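Probable endoglucanase (Gluconacetobacter xylinus, PDB 1WZZ) hydrolyses internal beta-1,4-glucosidic linkages of cellulose and carboxymethyl-cellulose as a family 8 glycoside hydrolase. Local coordinates at residues D17-Q22 / A327-T332; G62-F67 / P125-D130; S69-A74 / K84-R89; V157-K162 / S228-R233. All blocks are in the same frame, centred on the assembly; numbering follows the deposited sequence.

Interaction 1: residues D17-Q22 / A327-T332; sequences DAVAQQ and ARAEET
The guanidinium of Arg328 is the one flat group in this contact, and it meets Ala18 at its edge, near its own plane: the methyl CB of Ala18 lies 3.9 Å from NH1 of Arg328. No hydrogen bond crosses here, so the planar group simply ends against a methyl. The side chain reaches this far because CG stands opposite the backbone N (chi1 -176°), the next torsion is extended too, and the bend comes only at chi3 (63°), which carries the guanidinium across to helix 18-30. Leu306, in a loop, also touches this side chain.

A second point of touch lies alongside. CG2 of Val19, the branch beside its backbone N, faces the CB of Ala329 at 4.1 Å, and these two residues are also where the backbones come nearest, 7.7 Å between CA atoms. Helix 18-30 is further seated on helix 315-331 by Ala18 against Tyr325 and Val19 against Ile326. Near the end of that helix, Thr332 OG1 donates to Arg328 O over 2.9 Å, in the carbonyl plane, and Thr332 N adds a weak bond to the same oxygen. On another side of the helix, Glu330 forms a salt bridge to Arg117.

The first and last helices of the (alpha/alpha)6 barrel meet in this way, joining the two ends of the chain. Methyls and an arginine edge supply van der Waals contact alone, so the join between these two segments depends on shape and proximity, with no directional bond across it.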
# COMPACT_ATOMS: atom_id res chain seq x y z
N ASP A 17 -23.22 -1.46 -0.69
CA ASP A 17 -22.79 -2.15 -1.91
C ASP A 17 -21.84 -1.31 -2.76
O ASP A 17 -21.55 -1.65 -3.91
CB ASP A 17 -24.01 -2.52 -2.74
CG ASP A 17 -24.68 -1.31 -3.34
OD1 ASP A 17 -24.81 -0.29 -2.62
OD2 ASP A 17 -25.07 -1.36 -4.52
N ALA A 18 -21.35 -0.21 -2.21
CA ALA A 18 -20.45 0.66 -2.96
C ALA A 18 -19.18 -0.07 -3.36
O ALA A 18 -18.70 0.07 -4.48
CB ALA A 18 -20.11 1.90 -2.13
N VAL A 19 -18.61 -0.86 -2.46
CA VAL A 19 -17.40 -1.58 -2.84
C VAL A 19 -17.66 -2.53 -4.01
O VAL A 19 -16.89 -2.60 -4.96
CB VAL A 19 -16.83 -2.36 -1.64
CG1 VAL A 19 -15.73 -3.30 -2.11
CG2 VAL A 19 -16.29 -1.37 -0.60
N ALA A 20 -18.76 -3.27 -3.94
CA ALA A 20 -19.03 -4.20 -5.03
C ALA A 20 -19.22 -3.46 -6.35
O ALA A 20 -18.78 -3.94 -7.40
CB ALA A 20 -20.27 -5.03 -4.71
N GLN A 21 -19.86 -2.31 -6.32
CA GLN A 21 -20.07 -1.56 -7.56
C GLN A 21 -18.78 -1.03 -8.17
O GLN A 21 -18.60 -1.06 -9.39
CB GLN A 21 -21.04 -0.42 -7.31
CG GLN A 21 -22.38 -0.97 -6.87
CD GLN A 21 -23.40 0.09 -6.73
OE1 GLN A 21 -23.10 1.17 -6.21
NE2 GLN A 21 -24.63 -0.19 -7.16
N GLN A 22 -17.89 -0.53 -7.31
CA GLN A 22 -16.62 -0.03 -7.82
C GLN A 22 -15.73 -1.18 -8.27
O GLN A 22 -15.02 -1.06 -9.26
CB GLN A 22 -15.92 0.84 -6.77
CG GLN A 22 -16.75 2.05 -6.40
CD GLN A 22 -17.11 2.90 -7.63
OE1 GLN A 22 -16.26 3.24 -8.44
NE2 GLN A 22 -18.40 3.22 -7.75
N ALA A 327 -11.21 1.03 2.78
CA ALA A 327 -10.87 1.61 4.06
C ALA A 327 -12.08 2.18 4.74
O ALA A 327 -12.29 1.97 5.92
CB ALA A 327 -9.81 2.72 3.90
N ARG A 328 -12.88 2.91 3.97
CA ARG A 328 -14.08 3.51 4.53
C ARG A 328 -15.05 2.45 4.99
O ARG A 328 -15.61 2.55 6.09
CB ARG A 328 -14.74 4.44 3.50
CG ARG A 328 -15.95 5.18 4.03
CD ARG A 328 -16.61 6.02 2.92
NE ARG A 328 -17.11 5.16 1.84
CZ ARG A 328 -17.89 5.58 0.85
NH1 ARG A 328 -18.28 4.73 -0.10
NH2 ARG A 328 -18.29 6.85 0.81
N ALA A 329 -15.24 1.41 4.18
CA ALA A 329 -16.19 0.34 4.53
C ALA A 329 -15.75 -0.36 5.82
O ALA A 329 -16.59 -0.72 6.65
CB ALA A 329 -16.29 -0.66 3.41
N GLU A 330 -14.45 -0.55 5.99
CA GLU A 330 -13.96 -1.22 7.19
C GLU A 330 -13.76 -0.34 8.42
O GLU A 330 -14.12 -0.73 9.53
CB GLU A 330 -12.62 -1.91 6.91
CG GLU A 330 -12.68 -3.08 5.92
CD GLU A 330 -11.41 -3.90 5.90
OE1 GLU A 330 -11.31 -4.86 5.10
OE2 GLU A 330 -10.51 -3.60 6.71
N GLU A 331 -13.18 0.84 8.22
CA GLU A 331 -12.88 1.75 9.33
C GLU A 331 -14.10 2.23 10.09
O GLU A 331 -14.06 2.41 11.32
CB GLU A 331 -12.09 2.97 8.83
CG GLU A 331 -11.54 3.94 9.91
CD GLU A 331 -12.60 4.85 10.54
OE1 GLU A 331 -13.65 5.09 9.90
OE2 GLU A 331 -12.38 5.34 11.68
N THR A 332 -15.19 2.44 9.36
CA THR A 332 -16.43 2.93 9.97
C THR A 332 -17.16 1.89 10.80
O THR A 332 -18.22 2.19 11.35
CB THR A 332 -17.39 3.47 8.90
OG1 THR A 332 -17.76 2.42 8.01
CG2 THR A 332 -16.73 4.61 8.12

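Interaction 2: residues G62-F67 / P125-D130; sequences GDLASF and PDYIQD
Two neighbouring helices of the (alpha/alpha)6 barrel, 64-77 and 125-142, are joined here through the aromatic side chains of Phe67 and Tyr127. CE2 of Phe67 sits over one face of the Tyr127 ring, 3.6 Å from Tyr127 CE1 and offset toward the rim. The planes are inclined at 52° with centroids 5.0 Å apart, an oblique pair in which the side chains slide past each other in opposite directions. With chi1 near 180° (-175°) the Phe67 ring swings beside its own carbonyl carbon, out toward Tyr127. Leu64 comes in at the tyrosine's edge, its CD1 4.1 Å from the OH of Tyr127.

The first turn of helix 64-77 is capped: Asp63 OD1 accepts from Ser66 N, a bond straight at 169° that meets the oxygen from above the carboxylate plane, while Ser66 OG gives a second bond to OD2. That OD2 also receives Arg27 in a salt bridge. Phe67 continues inward onto Met55 and Ala58 of helix 48-61 and Leu115 of helix 105-122, and Arg124 makes a cation-pi contact with Tyr127.

Were Tyr127 replaced by an alanine, CE2 of Phe67 and CD1 of Leu64 would probably lose their partner, and a gap would be likely to open between the helices. Across the two segments the attraction is purely dispersive and aromatic; the polar bonding goes into fixing the helix start.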
# COMPACT_ATOMS: atom_id res chain seq x y z
N GLY A 62 -16.85 -9.64 -2.22
CA GLY A 62 -17.49 -10.95 -2.17
C GLY A 62 -17.44 -11.72 -3.48
O GLY A 62 -18.25 -12.63 -3.72
N ASP A 63 -16.49 -11.38 -4.34
CA ASP A 63 -16.35 -12.03 -5.64
C ASP A 63 -15.33 -13.17 -5.52
O ASP A 63 -14.15 -12.99 -5.79
CB ASP A 63 -15.89 -11.00 -6.66
CG ASP A 63 -15.82 -11.53 -8.06
OD1 ASP A 63 -15.99 -12.76 -8.28
OD2 ASP A 63 -15.59 -10.70 -8.98
N LEU A 64 -15.81 -14.34 -5.13
CA LEU A 64 -14.90 -15.48 -4.96
C LEU A 64 -14.28 -15.98 -6.26
O LEU A 64 -13.10 -16.31 -6.30
CB LEU A 64 -15.65 -16.63 -4.26
CG LEU A 64 -14.87 -17.94 -4.11
CD1 LEU A 64 -13.53 -17.73 -3.34
CD2 LEU A 64 -15.77 -18.94 -3.37
N ALA A 65 -15.06 -16.03 -7.35
CA ALA A 65 -14.51 -16.51 -8.62
C ALA A 65 -13.31 -15.68 -9.08
O ALA A 65 -12.27 -16.23 -9.50
CB ALA A 65 -15.62 -16.51 -9.70
N SER A 66 -13.41 -14.35 -9.02
CA SER A 66 -12.29 -13.52 -9.45
C SER A 66 -11.12 -13.65 -8.47
O SER A 66 -9.96 -13.65 -8.89
CB SER A 66 -12.71 -12.04 -9.52
OG SER A 66 -13.69 -11.86 -10.55
N PHE A 67 -11.42 -13.73 -7.18
CA PHE A 67 -10.37 -13.88 -6.17
C PHE A 67 -9.54 -15.15 -6.46
O PHE A 67 -8.31 -15.11 -6.46
CB PHE A 67 -10.95 -13.99 -4.77
CG PHE A 67 -9.90 -14.02 -3.71
CD1 PHE A 67 -9.46 -12.85 -3.11
CD2 PHE A 67 -9.29 -15.23 -3.38
CE1 PHE A 67 -8.42 -12.87 -2.19
CE2 PHE A 67 -8.24 -15.27 -2.46
CZ PHE A 67 -7.80 -14.09 -1.87
N PRO A 125 -10.25 -22.19 4.91
CA PRO A 125 -9.08 -22.29 5.80
C PRO A 125 -7.73 -22.31 5.10
O PRO A 125 -6.71 -21.96 5.71
CB PRO A 125 -9.37 -23.57 6.61
CG PRO A 125 -10.21 -24.38 5.66
CD PRO A 125 -11.14 -23.36 5.05
N ASP A 126 -7.69 -22.75 3.85
CA ASP A 126 -6.44 -22.77 3.12
C ASP A 126 -5.97 -21.32 2.90
O ASP A 126 -4.78 -21.06 2.96
CB ASP A 126 -6.58 -23.52 1.78
CG ASP A 126 -7.66 -22.94 0.89
OD1 ASP A 126 -8.79 -22.72 1.38
OD2 ASP A 126 -7.37 -22.72 -0.30
N TYR A 127 -6.90 -20.38 2.66
CA TYR A 127 -6.49 -18.97 2.48
C TYR A 127 -5.90 -18.40 3.77
O TYR A 127 -4.95 -17.59 3.75
CB TYR A 127 -7.70 -18.13 2.04
CG TYR A 127 -8.21 -18.40 0.65
CD1 TYR A 127 -9.45 -17.91 0.25
CD2 TYR A 127 -7.45 -19.10 -0.28
CE1 TYR A 127 -9.93 -18.11 -1.03
CE2 TYR A 127 -7.92 -19.31 -1.58
CZ TYR A 127 -9.16 -18.81 -1.95
OH TYR A 127 -9.63 -19.01 -3.24
N ILE A 128 -6.47 -18.79 4.91
CA ILE A 128 -5.93 -18.33 6.19
C ILE A 128 -4.50 -18.86 6.32
O ILE A 128 -3.59 -18.12 6.71
CB ILE A 128 -6.81 -18.83 7.36
CG1 ILE A 128 -8.20 -18.20 7.26
CG2 ILE A 128 -6.17 -18.46 8.73
CD1 ILE A 128 -8.21 -16.69 7.29
N GLN A 129 -4.29 -20.14 6.01
CA GLN A 129 -2.94 -20.70 6.07
C GLN A 129 -1.99 -19.97 5.12
O GLN A 129 -0.81 -19.71 5.48
CB GLN A 129 -2.99 -22.18 5.68
CG GLN A 129 -3.70 -22.99 6.73
CD GLN A 129 -3.80 -24.43 6.31
OE1 GLN A 129 -3.70 -24.75 5.14
NE2 GLN A 129 -4.03 -25.32 7.30
N ASP A 130 -2.47 -19.66 3.91
CA ASP A 130 -1.65 -18.97 2.90
C ASP A 130 -1.22 -17.59 3.42
O ASP A 130 -0.07 -17.16 3.22
CB ASP A 130 -2.41 -18.77 1.60
CG ASP A 130 -2.71 -20.07 0.89
OD1 ASP A 130 -1.96 -21.06 1.07
OD2 ASP A 130 -3.71 -20.09 0.13

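Interaction 3: residues S69-A74 / K84-R89; sequences SMWMWA and KLFSWR
This is a buried aromatic contact between helix 64-77 and the loop that leads from it to strand 89-91, so a helix packs against the chain that follows it. Trp71 and Phe86 meet rim to rim: CZ of Phe86 is 3.6 Å from CZ3 of Trp71, and each of these atoms lies near the plane of the other ring, at its edge. The two side chains cross at about a right angle. CE2 of Phe86 is almost as near, 3.7 Å from Trp71 CZ3, so the benzo corner of the indole fits beside one corner of the phenyl.

A first torsion of 172° turns the Trp71 side chain away from its own backbone N and brings the far end of the indole to the loop. Farther along the helix, the carbonyl O of Ala74 faces the same phenyl edge, 4.0 Å from Phe86 CD2, and the CB of Ala74 is 4.5 Å from CE2 of Phe86. Around them Ile111 touches both rings and Ile134 covers Phe86, while the backbone N of Phe86 bonds to Asp108 OD1.

The side chain of Phe86 lies about 8 Å from that of Glu49, the probable proton donor. A serine in place of Phe86 would probably strip the indole edge of its neighbour and leave the loop less firmly packed on helix 64-77. Carbon edges make up most of the contact, with one carbonyl oxygen lying near the phenyl rim at van der Waals range; with no hydrogen bond across, the two segments are joined by close packing alone.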
# COMPACT_ATOMS: atom_id res chain seq x y z
N SER A 69 -9.16 -16.80 -9.27
CA SER A 69 -8.40 -16.63 -10.48
C SER A 69 -7.14 -15.80 -10.24
O SER A 69 -6.06 -16.17 -10.70
CB SER A 69 -9.27 -15.97 -11.56
OG SER A 69 -8.57 -15.86 -12.80
N MSE A 70 -7.28 -14.67 -9.54
CA MSE A 70 -6.12 -13.82 -9.31
C MSE A 70 -5.11 -14.44 -8.36
O MSE A 70 -3.91 -14.25 -8.54
CB MSE A 70 -6.54 -12.44 -8.76
CG MSE A 70 -7.32 -11.64 -9.78
SE MSE A 70 -7.79 -9.87 -9.07
CE MSE A 70 -9.20 -10.47 -8.02
N TRP A 71 -5.58 -15.15 -7.36
CA TRP A 71 -4.65 -15.78 -6.42
C TRP A 71 -3.92 -16.93 -7.11
O TRP A 71 -2.70 -17.09 -6.98
CB TRP A 71 -5.42 -16.27 -5.20
CG TRP A 71 -4.63 -17.10 -4.24
CD1 TRP A 71 -5.08 -18.22 -3.61
CD2 TRP A 71 -3.27 -16.89 -3.78
NE1 TRP A 71 -4.10 -18.73 -2.78
CE2 TRP A 71 -2.98 -17.94 -2.87
CE3 TRP A 71 -2.28 -15.94 -4.05
CZ2 TRP A 71 -1.74 -18.07 -2.22
CZ3 TRP A 71 -1.03 -16.07 -3.39
CH2 TRP A 71 -0.78 -17.13 -2.50
N MSE A 72 -4.66 -17.75 -7.84
CA MSE A 72 -3.96 -18.82 -8.55
C MSE A 72 -2.90 -18.22 -9.48
O MSE A 72 -1.78 -18.74 -9.56
CB MSE A 72 -4.94 -19.69 -9.34
CG MSE A 72 -4.25 -20.77 -10.15
SE MSE A 72 -5.56 -21.95 -10.93
CE MSE A 72 -5.95 -20.93 -12.52
N TRP A 73 -3.20 -17.11 -10.16
CA TRP A 73 -2.22 -16.50 -11.06
C TRP A 73 -1.01 -15.97 -10.27
O TRP A 73 0.15 -16.18 -10.66
CB TRP A 73 -2.83 -15.34 -11.87
CG TRP A 73 -1.89 -14.85 -12.95
CD1 TRP A 73 -1.83 -15.31 -14.25
CD2 TRP A 73 -0.82 -13.91 -12.82
NE1 TRP A 73 -0.79 -14.71 -14.91
CE2 TRP A 73 -0.15 -13.85 -14.06
CE3 TRP A 73 -0.36 -13.10 -11.76
CZ2 TRP A 73 0.95 -13.03 -14.28
CZ3 TRP A 73 0.74 -12.29 -11.99
CH2 TRP A 73 1.39 -12.25 -13.23
N ALA A 74 -1.27 -15.28 -9.16
CA ALA A 74 -0.16 -14.76 -8.37
C ALA A 74 0.72 -15.87 -7.79
O ALA A 74 1.95 -15.76 -7.82
CB ALA A 74 -0.70 -13.86 -7.22
N LYS A 84 7.80 -17.43 0.96
CA LYS A 84 6.44 -17.19 0.51
C LYS A 84 6.20 -15.78 -0.02
O LYS A 84 5.06 -15.42 -0.29
CB LYS A 84 5.47 -17.50 1.66
CG LYS A 84 5.43 -19.00 2.04
CD LYS A 84 4.74 -19.81 0.94
CE LYS A 84 4.66 -21.31 1.27
NZ LYS A 84 5.99 -21.97 1.13
N LEU A 85 7.26 -15.00 -0.16
CA LEU A 85 7.12 -13.65 -0.72
C LEU A 85 6.97 -13.75 -2.23
O LEU A 85 7.06 -14.85 -2.83
CB LEU A 85 8.31 -12.77 -0.34
CG LEU A 85 8.60 -12.79 1.16
CD1 LEU A 85 9.75 -11.83 1.53
CD2 LEU A 85 7.29 -12.41 1.90
N PHE A 86 6.72 -12.61 -2.86
CA PHE A 86 6.47 -12.57 -4.29
C PHE A 86 7.44 -11.74 -5.11
O PHE A 86 7.83 -10.64 -4.70
CB PHE A 86 5.06 -12.00 -4.55
CG PHE A 86 3.97 -12.77 -3.87
CD1 PHE A 86 3.71 -12.60 -2.50
CD2 PHE A 86 3.25 -13.74 -4.59
CE1 PHE A 86 2.75 -13.41 -1.84
CE2 PHE A 86 2.29 -14.54 -3.94
CZ PHE A 86 2.05 -14.38 -2.57
N SER A 87 7.82 -12.25 -6.30
CA SER A 87 8.66 -11.46 -7.20
C SER A 87 7.75 -10.26 -7.53
O SER A 87 6.53 -10.40 -7.68
CB SER A 87 9.02 -12.29 -8.45
OG SER A 87 9.86 -13.35 -8.04
N TRP A 88 8.35 -9.08 -7.66
CA TRP A 88 7.58 -7.86 -7.82
C TRP A 88 6.95 -7.58 -9.15
O TRP A 88 5.91 -6.92 -9.21
CB TRP A 88 8.43 -6.66 -7.38
CG TRP A 88 9.40 -6.18 -8.41
CD1 TRP A 88 10.56 -6.78 -8.82
CD2 TRP A 88 9.25 -5.00 -9.22
NE1 TRP A 88 11.15 -6.05 -9.84
CE2 TRP A 88 10.36 -4.95 -10.10
CE3 TRP A 88 8.29 -3.99 -9.28
CZ2 TRP A 88 10.53 -3.92 -11.03
CZ3 TRP A 88 8.46 -2.96 -10.22
CH2 TRP A 88 9.58 -2.94 -11.08
N ARG A 89 7.54 -8.11 -10.21
CA ARG A 89 7.06 -7.82 -11.55
C ARG A 89 7.05 -8.98 -12.54
O ARG A 89 7.92 -9.84 -12.53
CB ARG A 89 7.91 -6.68 -12.11
CG ARG A 89 7.48 -6.20 -13.49
CD ARG A 89 8.12 -4.87 -13.82
NE ARG A 89 9.55 -4.99 -14.10
CZ ARG A 89 10.32 -3.97 -14.48
NH1 ARG A 89 9.79 -2.76 -14.62
NH2 ARG A 89 11.61 -4.15 -14.71

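Interaction 4: residues V157-K162 / S228-R233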
# COMPACT_ATOMS: atom_id res chain seq x y z
N VAL A 157 16.39 -6.70 -1.78
CA VAL A 157 17.58 -6.11 -2.37
C VAL A 157 17.47 -4.64 -2.68
O VAL A 157 16.45 -4.19 -3.21
CB VAL A 157 17.92 -6.83 -3.70
CG1 VAL A 157 19.10 -6.16 -4.40
CG2 VAL A 157 18.22 -8.29 -3.41
N GLY A 158 18.53 -3.91 -2.34
CA GLY A 158 18.62 -2.51 -2.69
C GLY A 158 18.30 -1.44 -1.68
O GLY A 158 18.42 -0.24 -1.99
N PHE A 159 17.91 -1.84 -0.48
CA PHE A 159 17.51 -0.85 0.51
C PHE A 159 18.34 -0.80 1.78
O PHE A 159 17.97 -0.14 2.74
CB PHE A 159 16.02 -1.05 0.82
CG PHE A 159 15.15 -1.01 -0.41
CD1 PHE A 159 14.80 0.20 -1.01
CD2 PHE A 159 14.71 -2.20 -1.00
CE1 PHE A 159 14.03 0.23 -2.19
CE2 PHE A 159 13.95 -2.18 -2.17
CZ PHE A 159 13.61 -0.95 -2.78
N THR A 160 19.43 -1.55 1.82
CA THR A 160 20.28 -1.47 3.00
C THR A 160 21.63 -1.00 2.47
O THR A 160 22.19 -1.57 1.54
CB THR A 160 20.43 -2.83 3.74
OG1 THR A 160 19.21 -3.13 4.44
CG2 THR A 160 21.56 -2.75 4.79
N LYS A 161 22.13 0.08 3.06
CA LYS A 161 23.41 0.64 2.66
C LYS A 161 24.32 0.48 3.86
O LYS A 161 23.91 0.00 4.92
CB LYS A 161 23.25 2.11 2.28
CG LYS A 161 22.41 2.36 1.03
CD LYS A 161 21.90 3.81 0.96
CE LYS A 161 23.04 4.83 0.97
NZ LYS A 161 22.56 6.24 1.04
N LYS A 162 25.58 0.87 3.69
CA LYS A 162 26.54 0.76 4.76
C LYS A 162 26.13 1.55 6.00
O LYS A 162 26.09 1.03 7.11
CB LYS A 162 27.91 1.24 4.26
CG LYS A 162 28.34 0.53 2.98
CD LYS A 162 29.53 1.21 2.32
CE LYS A 162 29.84 0.57 0.97
NZ LYS A 162 30.92 1.31 0.25
N SER A 228 18.14 9.78 -0.44
CA SER A 228 18.78 10.46 -1.57
C SER A 228 18.61 9.88 -2.97
O SER A 228 18.84 10.59 -3.96
CB SER A 228 20.29 10.60 -1.29
OG SER A 228 20.91 9.34 -1.40
N GLY A 229 18.22 8.62 -3.10
CA GLY A 229 18.10 8.07 -4.45
C GLY A 229 16.87 8.37 -5.30
O GLY A 229 16.75 7.85 -6.42
N TRP A 230 15.95 9.19 -4.79
CA TRP A 230 14.71 9.54 -5.49
C TRP A 230 14.39 11.01 -5.24
O TRP A 230 14.87 11.59 -4.27
CB TRP A 230 13.52 8.74 -4.93
CG TRP A 230 13.59 7.25 -5.08
CD1 TRP A 230 12.99 6.49 -6.06
CD2 TRP A 230 14.25 6.33 -4.22
NE1 TRP A 230 13.25 5.16 -5.84
CE2 TRP A 230 14.02 5.03 -4.72
CE3 TRP A 230 15.03 6.48 -3.06
CZ2 TRP A 230 14.54 3.89 -4.11
CZ3 TRP A 230 15.55 5.33 -2.45
CH2 TRP A 230 15.30 4.06 -2.98
N PRO A 231 13.57 11.63 -6.10
CA PRO A 231 13.24 13.04 -5.84
C PRO A 231 12.71 13.11 -4.40
O PRO A 231 11.96 12.23 -3.98
CB PRO A 231 12.17 13.32 -6.89
CG PRO A 231 12.61 12.46 -8.03
CD PRO A 231 12.93 11.15 -7.33
N PRO A 232 13.08 14.16 -3.64
CA PRO A 232 12.67 14.35 -2.24
C PRO A 232 11.26 14.83 -2.09
O PRO A 232 11.00 15.94 -1.63
CB PRO A 232 13.70 15.35 -1.73
CG PRO A 232 13.92 16.23 -2.95
CD PRO A 232 13.99 15.24 -4.08
N ARG A 233 10.33 13.95 -2.44
CA ARG A 233 8.92 14.30 -2.45
C ARG A 233 8.01 13.44 -1.62
O ARG A 233 8.36 12.33 -1.20
CB ARG A 233 8.40 14.16 -3.88
CG ARG A 233 9.14 15.02 -4.92
CD ARG A 233 8.71 14.61 -6.32
NE ARG A 233 9.36 15.45 -7.34
CZ ARG A 233 9.26 15.24 -8.64
NH1 ARG A 233 9.90 16.06 -9.48
NH2 ARG A 233 8.54 14.23 -9.13
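Two irregular loops run past one another with their backbones well apart, the nearest CA atoms being those of Phe159 and Gly229 at 10.2 Å, so that side chains alone bridge them. Just before Phe159 the chain turns through Gly158, whose positive phi (100°) would press a side chain against the carbonyl O of the preceding residue.

The main touch is between rings. CE1 of Phe159 approaches CH2 of Trp230 at 4.1 Å and lies obliquely to the indole, while CH2 of Trp230 lies near the plane of the phenyl, at its edge; the side chains cross at about a right angle. The Phe159 ring leaves its backbone on the side of the N, opposite the carbonyl carbon (chi1 -55°), which lets its far end reach the indole. Ile166 of strand 164-167 touches both, and Trp230 is stacked on Trp214.

Nearer the solvent, NZ of Lys161 comes to 4.3 Å from the OG of Ser228, too long for a hydrogen bond. In the second loop, Arg233 N bonds to Pro231 O at 2.8 Å, closing an inverse gamma turn centred on Pro232.

The side chain of Phe159 is about 9 Å from those of both Glu49, the probable proton donor, and Asp106, the predicted nucleophile, which places Phe159 and its loop close to the probable catalytic residues. The chemistry is light: two rings just in van der Waals range and a lysine passing a hydroxyl, with neither hydrogen bond nor salt bridge across.

Overall arrangement
Interactions 2 and 3 are buried, interaction 1 is partly buried, and interaction 4 lies on the surface. Interactions 2 and 3 both draw on helix 64-77 and touch directly: the Tyr127 and Trp71 rings meet steeply, and Asp130 OD2 accepts a weak hydrogen bond from Trp71 NE1, linking the helix pair to the helix-loop packing. Interaction 1 closes the chain around all the others, with aliphatic and arginine contacts where they use aromatic rings. Interaction 4, about 35 Å between centres from interactions 1 and 2, joins loops on the opposite side of the chain's centre. It and interaction 3 alone come within about 10 Å of the catalytic side chains.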